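Local structure of predicted ATPase involved in replication control, Cdc46/Mcm family (Methanopyrus kandleri AV19, 3F8T) at residues A147-H153 and T171-V177. The protein belongs to the MCM family of replicative helicases and probably binds ATP and single-stranded DNA in replication. The protein carries 2 engineered substitutions. Numbering follows the deposited sequence.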
loop_
_atom_site.group_PDB
_atom_site.type_symbol
_atom_site.label_atom_id
_atom_site.label_comp_id
_atom_site.label_asym_id
_atom_site.label_seq_id
_atom_site.Cartn_x
_atom_site.Cartn_y
_atom_site.Cartn_z
ATOM N N ALA A 147 -5.363 13.649 13.886
ATOM C CA ALA A 147 -5.904 14.809 13.174
ATOM C C ALA A 147 -4.756 15.727 12.790
ATOM O O ALA A 147 -3.841 15.936 13.596
ATOM C CB ALA A 147 -6.932 15.565 14.057
ATOM N N VAL A 148 -4.822 16.284 11.577
ATOM C CA VAL A 148 -3.762 17.138 11.017
ATOM C C VAL A 148 -4.339 18.407 10.399
ATOM O O VAL A 148 -5.243 18.334 9.553
ATOM C CB VAL A 148 -2.917 16.386 9.920
ATOM C CG1 VAL A 148 -1.737 17.235 9.479
ATOM C CG2 VAL A 148 -2.418 15.011 10.419
ATOM N N ARG A 149 -3.834 19.565 10.838
ATOM C CA ARG A 149 -4.107 20.845 10.182
ATOM C C ARG A 149 -3.033 21.022 9.129
ATOM O O ARG A 149 -1.838 21.013 9.446
ATOM C CB ARG A 149 -4.097 22.005 11.187
ATOM C CG ARG A 149 -5.386 22.160 11.975
ATOM C CD ARG A 149 -5.344 23.417 12.869
ATOM N NE ARG A 149 -4.437 23.218 13.997
ATOM C CZ ARG A 149 -4.801 22.776 15.197
ATOM N NH1 ARG A 149 -6.075 22.496 15.455
ATOM N NH2 ARG A 149 -3.886 22.602 16.140
ATOM N N LEU A 150 -3.461 21.154 7.875
ATOM C CA LEU A 150 -2.543 21.024 6.739
ATOM C C LEU A 150 -1.766 22.286 6.382
ATOM O O LEU A 150 -0.665 22.194 5.844
ATOM C CB LEU A 150 -3.258 20.462 5.507
ATOM C CG LEU A 150 -3.749 19.009 5.626
ATOM C CD1 LEU A 150 -4.713 18.689 4.502
ATOM C CD2 LEU A 150 -2.576 18.030 5.627
ATOM N N HIS A 151 -2.348 23.456 6.645
ATOM C CA HIS A 151 -1.654 24.728 6.378
ATOM C C HIS A 151 -1.107 24.809 4.948
ATOM O O HIS A 151 0.060 25.145 4.735
ATOM C CB HIS A 151 -0.522 24.953 7.395
ATOM C CG HIS A 151 -0.980 24.942 8.821
ATOM N ND1 HIS A 151 -1.854 25.880 9.332
ATOM C CD2 HIS A 151 -0.692 24.101 9.844
ATOM C CE1 HIS A 151 -2.084 25.615 10.606
ATOM N NE2 HIS A 151 -1.388 24.541 10.942
ATOM N N GLY A 152 -1.944 24.485 3.966
ATOM C CA GLY A 152 -1.553 24.596 2.556
ATOM C C GLY A 152 -0.847 23.390 1.972
ATOM O O GLY A 152 -0.653 23.304 0.752
ATOM N N HIS A 153 -0.444 22.453 2.832
ATOM C CA HIS A 153 0.239 21.247 2.370
ATOM C C HIS A 153 -0.760 20.262 1.807
ATOM O O HIS A 153 -1.830 20.057 2.377
ATOM C CB HIS A 153 1.053 20.611 3.486
ATOM C CG HIS A 153 2.132 21.496 4.013
ATOM N ND1 HIS A 153 1.949 22.320 5.100
ATOM C CD2 HIS A 153 3.403 21.699 3.595
ATOM C CE1 HIS A 153 3.063 22.989 5.335
ATOM N NE2 HIS A 153 3.962 22.631 4.436
ATOM N N THR A 171 -3.783 17.695 17.926
ATOM C CA THR A 171 -3.722 17.937 16.477
ATOM C C THR A 171 -2.281 18.252 16.052
ATOM O O THR A 171 -1.576 19.026 16.714
ATOM C CB THR A 171 -4.671 19.087 16.031
ATOM O OG1 THR A 171 -6.039 18.710 16.269
ATOM C CG2 THR A 171 -4.507 19.411 14.540
ATOM N N LEU A 172 -1.853 17.655 14.941
ATOM C CA LEU A 172 -0.545 17.938 14.388
ATOM C C LEU A 172 -0.676 19.093 13.413
ATOM O O LEU A 172 -1.419 18.997 12.433
ATOM C CB LEU A 172 0.025 16.694 13.675
ATOM C CG LEU A 172 1.460 16.816 13.141
ATOM C CD1 LEU A 172 2.445 16.901 14.313
ATOM C CD2 LEU A 172 1.809 15.651 12.247
ATOM N N ASP A 173 0.022 20.194 13.696
ATOM C CA ASP A 173 0.111 21.300 12.761
ATOM C C ASP A 173 1.244 21.028 11.788
ATOM O O ASP A 173 2.413 21.155 12.131
ATOM C CB ASP A 173 0.338 22.632 13.499
ATOM C CG ASP A 173 -0.939 23.166 14.114
ATOM O OD1 ASP A 173 -1.873 23.470 13.340
ATOM O OD2 ASP A 173 -1.010 23.291 15.355
ATOM N N ALA A 174 0.883 20.667 10.567
ATOM C CA ALA A 174 1.843 20.243 9.569
ATOM C C ALA A 174 2.793 21.371 9.162
ATOM O O ALA A 174 2.362 22.507 8.907
ATOM C CB ALA A 174 1.104 19.661 8.338
ATOM N N LEU A 175 4.081 21.040 9.119
ATOM C CA LEU A 175 5.124 21.916 8.573
ATOM C C LEU A 175 5.570 21.447 7.189
ATOM O O LEU A 175 5.883 22.255 6.320
ATOM C CB LEU A 175 6.337 21.937 9.507
ATOM C CG LEU A 175 6.139 22.640 10.851
ATOM C CD1 LEU A 175 7.277 22.262 11.789
ATOM C CD2 LEU A 175 6.042 24.168 10.687
ATOM N N GLU A 176 5.622 20.130 7.004
ATOM C CA GLU A 176 5.888 19.548 5.684
ATOM C C GLU A 176 5.276 18.156 5.554
ATOM O O GLU A 176 5.045 17.471 6.552
ATOM C CB GLU A 176 7.384 19.518 5.314
ATOM C CG GLU A 176 8.379 19.319 6.439
ATOM C CD GLU A 176 9.838 19.464 5.965
ATOM O OE1 GLU A 176 10.251 18.715 5.047
ATOM O OE2 GLU A 176 10.577 20.317 6.514
ATOM N N VAL A 177 5.028 17.764 4.306
ATOM C CA VAL A 177 4.394 16.492 3.970
ATOM C C VAL A 177 5.282 15.825 2.923
ATOM O O VAL A 177 5.627 16.461 1.923
ATOM C CB VAL A 177 2.956 16.702 3.420
ATOM C CG1 VAL A 177 2.394 15.400 2.826
ATOM C CG2 VAL A 177 2.034 17.218 4.514
#
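With CG beside the backbone N (chi1 -81°) and the chain bent at chi3 (-72°), the side chain of Arg149 folds over Thr171 and lays its guanidinium edge against Asp173. The grip is side-on: NE donates to OD1 of Asp173 at 2.7 Å and NH2 to OD2 of the same carboxylate at 3.1 Å, a salt bridge with the two planes 36° apart. Over one guanidinium face sits the methyl of Thr171, its CG2 3.4 Å from Arg149 CZ. His151, in the type I' turn from Leu150 to His153, reaches back so that its NE2 also donates to Asp173 OD1 (2.7 Å), on the anti side and from the carboxylate face opposite that of Arg149 NE. Replacing Arg149 with an alanine removes both bonds, and would probably leave Asp173 to rely on His151 and a weak, long ion pair with Arg168, with the Thr171 methyl no longer lying against a flat group. Beneath these groups the two strands run parallel, with Arg149 bonded through N to Leu172 O and through O to Ala174 N (3.0 Å). Val148 and Leu172 point to the other face of the sheet, where both pack on Ile121 of strand 118-130, in the interior of the OB-fold domain; Val148 CG1 also meets Ala174 CB at 3.9 Å. Leu150 O accepts the backbone N of His153, which closes the turn, and also ND1 of that ring at 2.7 Å, while His153 CB touches Val177 CG2 beyond the corner at Leu175. Two donors converging on one carboxylate oxygen would be expected to favour an ionised Asp173, and through them that residue ties both strand 145-149 and the turn after it to the neighbouring strand.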